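Local coordinates for eukaryotic initiation factor 4F subunit p150 (Saccharomyces cerevisiae, PDB 2VSO), which scaffolds the cap-binding eIF4F complex, from which the translation apparatus assembles, the piece here being its middle, eIF4A-binding MIF4G domain, at residues F198-L201 against M202-T206; K261-S264 against R265-F268; F83-A86 against C87-H91; V130-C133 against H134-D138. One frame throughout, in Å; residues are numbered along the deposited sequence.

Contact 1. Residues F198-L201 against M202-T206; sequences FRRL and MKDLT
Arg200 and Asp204 face each other one turn apart on helix 191-206, a helix of the all-helical, HEAT-like MIF4G domain. The Arg200 chain leaves with CG anti to the backbone N (chi1 170°), bends at CG, and brings its guanidinium beneath the carboxylate. Asp204 OD1 stands 3.7 Å above the guanidinium plane, over its centre, and the two flat groups are turned 72° apart. No N-H points at the acid, so the long salt bridge from Arg200 NH2 to Asp204 OD2, 3.7 Å, is an attraction of charges only. Arg200 also makes a cation-pi contact with Trp141.

The backbone account is uneven. Met202 N is well satisfied by Phe198 O at 2.8 Å, with an N-H...O angle of 166°, and Leu205 N reaches Leu201 O at 2.9 Å. Between these two, Lys203 N divides itself weakly between Arg199 O (3.4 Å) and Arg200 O. The latter oxygen also receives a weak bond from Asp204 N, so it serves two poor donors instead of one good one. Phe198 and Leu205 reach both helix 211-228 and Leu249 of helix 242-257; Leu201 leans on the former and Met202 on Leu245 of the latter. Met202 bends back at its last torsion along its own helix, which sets CE 3.6 Å from Arg199 CA.

Contact 2. Residues K261-S264 against R265-F268; sequences KISS and RIKF
Ile262 lays its CD1 methyl against the start of helix 264-278, 3.9 Å from Lys267 CA and 4.1 Å from Lys267 CB. Its CG1 branch sits between the backbone N and the carbonyl carbon (chi1 51°), and the extended end of the chain then carries CD1 across the first turn. The contact is van der Waals packing, made on the lysine side by the backbone and the root of the side chain, not by the ammonium.

Ser263 supplies the polar half. Its OG accepts from Ile266 N at 3.3 Å, and the N-H...O angle of 163° shows a well-directed bond. The carbonyl of the same residue takes Lys267 N at 3.1 Å, in the carbonyl plane, and a weak bond from Ile266 N besides. Without that hydroxyl, as with an alanine here, Ile266 N would probably keep no more than the weak carbonyl bond among these contacts, and the first turn would be less firmly held. From the neighbouring helix 211-228, Glu211 OE2 binds Ser263 N, while Glu215 forms a salt bridge with Arg265 NH2.

One residue further along, Phe268 N bonds to Ser264 O at 2.9 Å, and that oxygen also lies over one face of the Phe268 ring, 3.3 Å from CD1. The ring makes a cation-pi contact with a basic side chain of another protein's chain, so this turn borders an interface, consistent with the domain's binding of eIF4A. With Ser263 at the N-cap position and its hydroxyl holding the N-H three residues on, the arrangement is a classic serine N-cap.

Contact 3. Residues F83-A86 against C87-H91; sequences FLKA and CDEPH
The Glu89 carboxylate has the arm of Lys85 laid across one of its faces: Lys85 CD, 3.3 Å from Glu89 OE2, and CE both stand above its plane, and the ammonium hangs beyond the oxygens on the same side. The pair joins helix 73-88 of the HEAT-like MIF4G domain to the bend that follows it. The salt bridge runs from Lys85 NZ to Glu89 OE1 at 3.4 Å. The two side chains cross at a slant; Lys85 has to bend twice, at chi2 (-70°) and at chi4, whereas Glu89 runs out straight beyond CG.

Neither charge relies on the other alone. Lys85 NZ is hydrogen-bonded to Asn45, while Glu89 OE2 accepts from Tyr96 OH and forms a salt bridge with a basic side chain of another protein's chain. Shortened to an alanine, this position is likely to leave Lys85 without its acidic mate, and Tyr96 and the basic group of the other chain without their carboxylate.

The backbone beneath loses helical order here. Glu89 N makes weak bonds to Lys85 O, at 3.0 Å, and to Ala86 O, at 3.5 Å. Asp88 OD2 forms salt bridges with Arg172 and Arg171 of helix 163-185. The N-H of Asp88 is held mainly by the carbonyl three residues back: Asp88 N lies 3.1 Å from Lys85 O and 63° out of that carbonyl's plane.

Contact 4. Residues V130-C133 against H134-D138; sequences VARC and HAEFD
Arg132 NH1 reaches Glu136 OE2 at 3.4 Å, an i to i+4 ion pair along helix 122-139 of the HEAT-like MIF4G domain. The arginine chain folds at chi2 and again at chi3, which lays its CD 3.3 Å from the same oxygen, so the carboxylate rests on the aliphatic arm as well as on the charge. Guanidinium and carboxylate planes are 38° apart. Glu136 bends toward its partner at chi2 (-63°), and NH1 also touches Ala135 CB at 3.7 Å.

Round the helix, Val130 and His134 run side by side in the same direction, with Val130 CG1 3.8 Å from His134 CD2. Beneath them the backbone fixes this spacing: His134 N bonds to Val130 O at 3.0 Å with an almost straight N-H...O angle of 177°, and that carbonyl takes Cys133 N too.

In the outer shell, Glu80 of helix 73-88 touches Arg132, and His134 touches Met193 and Glu196 of helix 191-206. Lys139 NZ forms a salt bridge with Glu136 OE1. Gripped by a different cation at each oxygen, the Glu136 carboxylate is likely to remain ionised.

From the N terminus the order is contact 3 (83-91), contact 4 (130-138), contact 1 (198-206) and contact 2 (261-268). Each lies within one unbroken run of chain, so none closes a long loop, and none nests within or crosses another; they simply follow in series. Packing links the first three. Phe83 CE1 meets Cys133 SG at 3.4 Å, joining helix 73-88 to helix 122-139, and Phe137 CZ meets Arg200 CB at 3.4 Å, joining the latter to helix 191-206. Contact 2, at the start of helix 264-278, touches none of the others; its nearest atoms stay about 9 Å from contact 1.

Contact 1. Residues F198-L201 against M202-T206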
loop_
_atom_site.group_PDB
_atom_site.type_symbol
_atom_site.label_atom_id
_atom_site.label_comp_id
_atom_site.label_asym_id
_atom_site.label_seq_id
_atom_site.Cartn_x
_atom_site.Cartn_y
_atom_site.Cartn_z
ATOM N N PHE C 198 -18.971 -12.288 -14.929
ATOM C CA PHE C 198 -20.095 -11.737 -14.177
ATOM C C PHE C 198 -21.031 -12.840 -13.702
ATOM O O PHE C 198 -21.589 -12.770 -12.613
ATOM C CB PHE C 198 -20.868 -10.719 -15.019
ATOM C CG PHE C 198 -20.203 -9.360 -15.102
ATOM C CD1 PHE C 198 -19.813 -8.837 -16.324
ATOM C CD2 PHE C 198 -19.982 -8.603 -13.957
ATOM C CE1 PHE C 198 -19.211 -7.598 -16.403
ATOM C CE2 PHE C 198 -19.375 -7.352 -14.028
ATOM C CZ PHE C 198 -18.995 -6.849 -15.252
ATOM N N ARG C 199 -21.189 -13.864 -14.530
ATOM C CA ARG C 199 -22.009 -15.021 -14.211
ATOM C C ARG C 199 -21.527 -15.688 -12.922
ATOM O O ARG C 199 -22.321 -16.066 -12.069
ATOM C CB ARG C 199 -21.938 -16.006 -15.372
ATOM C CG ARG C 199 -23.142 -16.912 -15.554
ATOM C CD ARG C 199 -22.927 -17.811 -16.781
ATOM N NE ARG C 199 -23.962 -18.829 -16.931
ATOM C CZ ARG C 199 -25.099 -18.642 -17.592
ATOM N NH1 ARG C 199 -25.351 -17.471 -18.162
ATOM N NH2 ARG C 199 -25.986 -19.624 -17.680
ATOM N N ARG C 200 -20.214 -15.818 -12.787
ATOM C CA ARG C 200 -19.607 -16.447 -11.621
ATOM C C ARG C 200 -19.729 -15.581 -10.383
ATOM O O ARG C 200 -19.985 -16.090 -9.292
ATOM C CB ARG C 200 -18.131 -16.750 -11.901
ATOM C CG ARG C 200 -17.322 -17.186 -10.690
ATOM C CD ARG C 200 -17.751 -18.545 -10.157
ATOM N NE ARG C 200 -17.200 -18.794 -8.823
ATOM C CZ ARG C 200 -17.565 -19.803 -8.036
ATOM N NH1 ARG C 200 -18.487 -20.669 -8.440
ATOM N NH2 ARG C 200 -17.010 -19.942 -6.841
ATOM N N LEU C 201 -19.534 -14.272 -10.566
ATOM C CA LEU C 201 -19.592 -13.290 -9.474
ATOM C C LEU C 201 -21.009 -13.104 -8.958
ATOM O O LEU C 201 -21.225 -13.008 -7.757
ATOM C CB LEU C 201 -19.017 -11.943 -9.917
ATOM C CG LEU C 201 -17.524 -11.917 -10.230
ATOM C CD1 LEU C 201 -17.184 -10.670 -10.990
ATOM C CD2 LEU C 201 -16.667 -12.060 -8.974
ATOM N N MET C 202 -21.974 -13.053 -9.870
ATOM C CA MET C 202 -23.374 -12.964 -9.487
ATOM C C MET C 202 -23.794 -14.164 -8.642
ATOM O O MET C 202 -24.634 -14.053 -7.759
ATOM C CB MET C 202 -24.269 -12.854 -10.716
ATOM C CG MET C 202 -24.074 -11.586 -11.529
ATOM S SD MET C 202 -25.280 -11.445 -12.861
ATOM C CE MET C 202 -24.798 -12.852 -13.859
ATOM N N LYS C 203 -23.196 -15.311 -8.914
ATOM C CA LYS C 203 -23.507 -16.520 -8.169
ATOM C C LYS C 203 -23.125 -16.337 -6.695
ATOM O O LYS C 203 -23.883 -16.700 -5.806
ATOM C CB LYS C 203 -22.771 -17.715 -8.786
ATOM C CG LYS C 203 -23.531 -19.041 -8.744
ATOM C CD LYS C 203 -23.266 -19.820 -7.462
ATOM C CE LYS C 203 -24.026 -21.137 -7.452
ATOM N NZ LYS C 203 -24.009 -21.774 -6.106
ATOM N N ASP C 204 -21.954 -15.757 -6.448
ATOM C CA ASP C 204 -21.470 -15.544 -5.090
ATOM C C ASP C 204 -22.144 -14.334 -4.437
ATOM O O ASP C 204 -22.158 -14.191 -3.210
ATOM C CB ASP C 204 -19.946 -15.378 -5.077
ATOM C CG ASP C 204 -19.210 -16.666 -5.424
ATOM O OD1 ASP C 204 -19.849 -17.589 -5.972
ATOM O OD2 ASP C 204 -17.993 -16.756 -5.156
ATOM N N LEU C 205 -22.711 -13.468 -5.268
ATOM C CA LEU C 205 -23.393 -12.279 -4.792
ATOM C C LEU C 205 -24.753 -12.593 -4.170
ATOM O O LEU C 205 -25.269 -11.816 -3.361
ATOM C CB LEU C 205 -23.555 -11.280 -5.932
ATOM C CG LEU C 205 -22.640 -10.058 -5.923
ATOM C CD1 LEU C 205 -21.358 -10.314 -5.155
ATOM C CD2 LEU C 205 -22.373 -9.632 -7.357
ATOM N N THR C 206 -25.336 -13.725 -4.542
ATOM C CA THR C 206 -26.630 -14.106 -3.987
ATOM C C THR C 206 -26.517 -15.043 -2.783
ATOM O O THR C 206 -27.475 -15.190 -2.030
ATOM C CB THR C 206 -27.560 -14.698 -5.052
ATOM O OG1 THR C 206 -26.825 -15.608 -5.877
ATOM C CG2 THR C 206 -28.116 -13.595 -5.927
#

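Contact 2. Residues K261-S264 against R265-F268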
loop_
_atom_site.group_PDB
_atom_site.type_symbol
_atom_site.label_atom_id
_atom_site.label_comp_id
_atom_site.label_asym_id
_atom_site.label_seq_id
_atom_site.Cartn_x
_atom_site.Cartn_y
_atom_site.Cartn_z
ATOM N N LYS C 261 -25.595 -7.004 5.883
ATOM C CA LYS C 261 -24.856 -6.208 6.852
ATOM C C LYS C 261 -23.392 -6.106 6.435
ATOM O O LYS C 261 -22.605 -7.025 6.657
ATOM C CB LYS C 261 -24.985 -6.797 8.263
ATOM C CG LYS C 261 -24.496 -5.863 9.364
ATOM C CD LYS C 261 -24.965 -6.309 10.743
ATOM C CE LYS C 261 -26.466 -6.116 10.917
ATOM N NZ LYS C 261 -26.878 -6.272 12.343
ATOM N N ILE C 262 -23.046 -4.978 5.822
ATOM C CA ILE C 262 -21.714 -4.754 5.274
ATOM C C ILE C 262 -21.088 -3.466 5.825
ATOM O O ILE C 262 -21.784 -2.538 6.225
ATOM C CB ILE C 262 -21.750 -4.675 3.721
ATOM C CG1 ILE C 262 -22.824 -3.687 3.273
ATOM C CG2 ILE C 262 -22.027 -6.043 3.116
ATOM C CD1 ILE C 262 -22.948 -3.539 1.803
ATOM N N SER C 263 -19.764 -3.420 5.836
ATOM C CA SER C 263 -19.039 -2.247 6.275
ATOM C C SER C 263 -19.519 -1.030 5.505
ATOM O O SER C 263 -19.902 -1.131 4.349
ATOM C CB SER C 263 -17.534 -2.447 6.073
ATOM O OG SER C 263 -17.142 -2.098 4.761
ATOM N N SER C 264 -19.508 0.122 6.161
ATOM C CA SER C 264 -19.910 1.364 5.530
ATOM C C SER C 264 -19.097 1.594 4.272
ATOM O O SER C 264 -19.609 2.107 3.288
ATOM C CB SER C 264 -19.710 2.546 6.490
ATOM O OG SER C 264 -20.706 2.568 7.493
ATOM N N ARG C 265 -17.819 1.234 4.324
ATOM C CA ARG C 265 -16.890 1.489 3.230
ATOM C C ARG C 265 -17.393 0.839 1.944
ATOM O O ARG C 265 -17.400 1.473 0.888
ATOM C CB ARG C 265 -15.502 0.953 3.594
ATOM C CG ARG C 265 -14.366 1.495 2.763
ATOM C CD ARG C 265 -13.048 0.908 3.226
ATOM N NE ARG C 265 -12.963 -0.506 2.893
ATOM C CZ ARG C 265 -12.511 -0.970 1.734
ATOM N NH1 ARG C 265 -12.083 -0.126 0.797
ATOM N NH2 ARG C 265 -12.486 -2.279 1.519
ATOM N N ILE C 266 -17.818 -0.425 2.050
ATOM C CA ILE C 266 -18.321 -1.189 0.910
ATOM C C ILE C 266 -19.698 -0.703 0.486
ATOM O O ILE C 266 -20.016 -0.681 -0.701
ATOM C CB ILE C 266 -18.404 -2.713 1.201
ATOM C CG1 ILE C 266 -17.141 -3.215 1.887
ATOM C CG2 ILE C 266 -18.578 -3.478 -0.082
ATOM C CD1 ILE C 266 -15.984 -3.397 0.950
ATOM N N LYS C 267 -20.519 -0.329 1.461
ATOM C CA LYS C 267 -21.854 0.190 1.188
ATOM C C LYS C 267 -21.752 1.478 0.393
ATOM O O LYS C 267 -22.618 1.778 -0.416
ATOM C CB LYS C 267 -22.630 0.447 2.475
ATOM C CG LYS C 267 -24.085 0.825 2.225
ATOM C CD LYS C 267 -24.752 1.391 3.466
ATOM C CE LYS C 267 -24.110 2.708 3.881
ATOM N NZ LYS C 267 -24.525 3.135 5.250
ATOM N N PHE C 268 -20.683 2.234 0.630
ATOM C CA PHE C 268 -20.450 3.466 -0.103
ATOM C C PHE C 268 -20.017 3.173 -1.527
ATOM O O PHE C 268 -20.382 3.900 -2.436
ATOM C CB PHE C 268 -19.405 4.364 0.588
ATOM C CG PHE C 268 -19.921 5.075 1.813
ATOM C CD1 PHE C 268 -19.076 5.348 2.876
ATOM C CD2 PHE C 268 -21.249 5.454 1.905
ATOM C CE1 PHE C 268 -19.550 5.988 3.998
ATOM C CE2 PHE C 268 -21.725 6.088 3.034
ATOM C CZ PHE C 268 -20.872 6.359 4.078
#

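Contact 3. Residues F83-A86 against C87-H91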
loop_
_atom_site.group_PDB
_atom_site.type_symbol
_atom_site.label_atom_id
_atom_site.label_comp_id
_atom_site.label_asym_id
_atom_site.label_seq_id
_atom_site.Cartn_x
_atom_site.Cartn_y
_atom_site.Cartn_z
ATOM N N PHE C 83 -0.325 -15.128 -17.126
ATOM C CA PHE C 83 -1.551 -15.267 -16.342
ATOM C C PHE C 83 -1.266 -15.605 -14.889
ATOM O O PHE C 83 -1.867 -15.032 -13.980
ATOM C CB PHE C 83 -2.487 -16.313 -16.935
ATOM C CG PHE C 83 -3.444 -15.768 -17.947
ATOM C CD1 PHE C 83 -4.807 -15.768 -17.701
ATOM C CD2 PHE C 83 -2.987 -15.253 -19.150
ATOM C CE1 PHE C 83 -5.700 -15.279 -18.646
ATOM C CE2 PHE C 83 -3.877 -14.747 -20.088
ATOM C CZ PHE C 83 -5.233 -14.757 -19.832
ATOM N N LEU C 84 -0.356 -16.542 -14.663
ATOM C CA LEU C 84 0.009 -16.897 -13.298
ATOM C C LEU C 84 0.559 -15.665 -12.558
ATOM O O LEU C 84 0.212 -15.427 -11.403
ATOM C CB LEU C 84 1.006 -18.061 -13.291
ATOM C CG LEU C 84 0.473 -19.379 -13.878
ATOM C CD1 LEU C 84 1.562 -20.424 -13.965
ATOM C CD2 LEU C 84 -0.688 -19.917 -13.077
ATOM N N LYS C 85 1.397 -14.880 -13.232
ATOM C CA LYS C 85 1.918 -13.636 -12.677
ATOM C C LYS C 85 0.799 -12.638 -12.427
ATOM O O LYS C 85 0.699 -12.073 -11.346
ATOM C CB LYS C 85 2.945 -12.995 -13.614
ATOM C CG LYS C 85 4.356 -12.856 -13.023
ATOM C CD LYS C 85 4.385 -11.807 -11.927
ATOM C CE LYS C 85 5.474 -12.063 -10.908
ATOM N NZ LYS C 85 6.749 -11.373 -11.227
ATOM N N ALA C 86 -0.040 -12.423 -13.433
ATOM C CA ALA C 86 -1.101 -11.431 -13.333
ATOM C C ALA C 86 -2.056 -11.730 -12.180
ATOM O O ALA C 86 -2.497 -10.820 -11.481
ATOM C CB ALA C 86 -1.862 -11.324 -14.662
ATOM N N CYS C 87 -2.363 -13.010 -11.997
ATOM C CA CYS C 87 -3.299 -13.471 -10.973
ATOM C C CYS C 87 -2.762 -13.336 -9.543
ATOM O O CYS C 87 -3.547 -13.301 -8.596
ATOM C CB CYS C 87 -3.674 -14.937 -11.241
ATOM S SG CYS C 87 -4.609 -15.180 -12.774
ATOM N N ASP C 88 -1.437 -13.274 -9.384
ATOM C CA ASP C 88 -0.814 -13.159 -8.057
ATOM C C ASP C 88 -0.348 -11.737 -7.729
ATOM O O ASP C 88 0.017 -11.434 -6.591
ATOM C CB ASP C 88 0.391 -14.096 -7.945
ATOM C CG ASP C 88 -0.002 -15.547 -7.895
ATOM O OD1 ASP C 88 0.652 -16.362 -8.574
ATOM O OD2 ASP C 88 -0.970 -15.877 -7.180
ATOM N N GLU C 89 -0.328 -10.883 -8.742
ATOM C CA GLU C 89 0.165 -9.524 -8.602
ATOM C C GLU C 89 -0.844 -8.554 -9.199
ATOM O O GLU C 89 -0.513 -7.788 -10.098
ATOM C CB GLU C 89 1.563 -9.370 -9.232
ATOM C CG GLU C 89 2.597 -10.269 -8.563
ATOM C CD GLU C 89 4.055 -10.006 -8.990
ATOM O OE1 GLU C 89 4.975 -10.631 -8.399
ATOM O OE2 GLU C 89 4.290 -9.188 -9.906
ATOM N N PRO C 90 -2.079 -8.582 -8.666
ATOM C CA PRO C 90 -3.240 -7.804 -9.105
ATOM C C PRO C 90 -2.910 -6.340 -9.288
ATOM O O PRO C 90 -3.456 -5.700 -10.184
ATOM C CB PRO C 90 -4.215 -7.950 -7.936
ATOM C CG PRO C 90 -3.849 -9.227 -7.306
ATOM C CD PRO C 90 -2.367 -9.323 -7.426
ATOM N N HIS C 91 -2.039 -5.815 -8.434
ATOM C CA HIS C 91 -1.673 -4.412 -8.503
ATOM C C HIS C 91 -1.095 -4.066 -9.870
ATOM O O HIS C 91 -1.132 -2.913 -10.295
ATOM C CB HIS C 91 -0.682 -4.045 -7.391
ATOM C CG HIS C 91 -0.378 -2.583 -7.312
ATOM N ND1 HIS C 91 -1.249 -1.668 -6.753
ATOM C CD2 HIS C 91 0.691 -1.866 -7.733
ATOM C CE1 HIS C 91 -0.727 -0.458 -6.828
ATOM N NE2 HIS C 91 0.452 -0.550 -7.422
#

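Contact 4. Residues V130-C133 against H134-D138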
loop_
_atom_site.group_PDB
_atom_site.type_symbol
_atom_site.label_atom_id
_atom_site.label_comp_id
_atom_site.label_asym_id
_atom_site.label_seq_id
_atom_site.Cartn_x
_atom_site.Cartn_y
_atom_site.Cartn_z
ATOM N N VAL C 130 -7.876 -16.462 -24.698
ATOM C CA VAL C 130 -9.165 -17.032 -24.318
ATOM C C VAL C 130 -9.011 -18.433 -23.725
ATOM O O VAL C 130 -9.479 -18.698 -22.619
ATOM C CB VAL C 130 -10.143 -17.099 -25.509
ATOM C CG1 VAL C 130 -11.575 -17.173 -25.007
ATOM C CG2 VAL C 130 -9.958 -15.892 -26.416
ATOM N N ALA C 131 -8.348 -19.318 -24.463
ATOM C CA ALA C 131 -8.177 -20.716 -24.056
ATOM C C ALA C 131 -7.574 -20.810 -22.669
ATOM O O ALA C 131 -7.916 -21.699 -21.887
ATOM C CB ALA C 131 -7.296 -21.490 -25.076
ATOM N N ARG C 132 -6.671 -19.886 -22.370
ATOM C CA ARG C 132 -6.027 -19.859 -21.066
ATOM C C ARG C 132 -6.889 -19.257 -19.947
ATOM O O ARG C 132 -6.664 -19.580 -18.781
ATOM C CB ARG C 132 -4.667 -19.161 -21.156
ATOM C CG ARG C 132 -3.984 -18.955 -19.835
ATOM C CD ARG C 132 -3.751 -20.261 -19.140
ATOM N NE ARG C 132 -2.888 -21.137 -19.917
ATOM C CZ ARG C 132 -2.734 -22.430 -19.660
ATOM N NH1 ARG C 132 -3.392 -22.978 -18.650
ATOM N NH2 ARG C 132 -1.934 -23.175 -20.412
ATOM N N CYS C 133 -7.869 -18.406 -20.266
ATOM C CA CYS C 133 -8.730 -17.889 -19.179
ATOM C C CYS C 133 -9.668 -19.006 -18.800
ATOM O O CYS C 133 -9.925 -19.244 -17.625
ATOM C CB CYS C 133 -9.567 -16.648 -19.555
ATOM S SG CYS C 133 -8.679 -15.249 -20.240
ATOM N N HIS C 134 -10.178 -19.682 -19.825
ATOM C CA HIS C 134 -11.065 -20.827 -19.654
ATOM C C HIS C 134 -10.410 -21.889 -18.799
ATOM O O HIS C 134 -11.020 -22.434 -17.883
ATOM C CB HIS C 134 -11.422 -21.422 -21.004
ATOM C CG HIS C 134 -12.543 -20.717 -21.704
ATOM N ND1 HIS C 134 -13.772 -20.505 -21.112
ATOM C CD2 HIS C 134 -12.633 -20.204 -22.949
ATOM C CE1 HIS C 134 -14.563 -19.878 -21.963
ATOM N NE2 HIS C 134 -13.898 -19.688 -23.090
ATOM N N ALA C 135 -9.154 -22.176 -19.091
ATOM C CA ALA C 135 -8.421 -23.142 -18.286
ATOM C C ALA C 135 -8.338 -22.679 -16.837
ATOM O O ALA C 135 -8.750 -23.391 -15.920
ATOM C CB ALA C 135 -7.029 -23.383 -18.862
ATOM N N GLU C 136 -7.813 -21.475 -16.631
ATOM C CA GLU C 136 -7.636 -20.961 -15.281
ATOM C C GLU C 136 -8.986 -20.746 -14.594
ATOM O O GLU C 136 -9.115 -20.938 -13.388
ATOM C CB GLU C 136 -6.798 -19.676 -15.292
ATOM C CG GLU C 136 -5.477 -19.786 -16.072
ATOM C CD GLU C 136 -4.503 -20.805 -15.483
ATOM O OE1 GLU C 136 -4.880 -21.529 -14.546
ATOM O OE2 GLU C 136 -3.350 -20.879 -15.956
ATOM N N PHE C 137 -9.996 -20.373 -15.368
ATOM C CA PHE C 137 -11.320 -20.123 -14.816
ATOM C C PHE C 137 -11.935 -21.418 -14.316
ATOM O O PHE C 137 -12.436 -21.486 -13.197
ATOM C CB PHE C 137 -12.234 -19.472 -15.866
ATOM C CG PHE C 137 -13.452 -18.794 -15.287
ATOM C CD1 PHE C 137 -13.346 -17.552 -14.651
ATOM C CD2 PHE C 137 -14.705 -19.389 -15.379
ATOM C CE1 PHE C 137 -14.468 -16.913 -14.118
ATOM C CE2 PHE C 137 -15.829 -18.763 -14.851
ATOM C CZ PHE C 137 -15.710 -17.520 -14.219
ATOM N N ASP C 138 -11.884 -22.448 -15.154
ATOM C CA ASP C 138 -12.527 -23.727 -14.848
ATOM C C ASP C 138 -12.070 -24.342 -13.522
ATOM O O ASP C 138 -12.875 -24.937 -12.805
ATOM C CB ASP C 138 -12.339 -24.718 -16.000
ATOM C CG ASP C 138 -13.076 -24.292 -17.270
ATOM O OD1 ASP C 138 -13.575 -23.146 -17.337
ATOM O OD2 ASP C 138 -13.146 -25.115 -18.210
#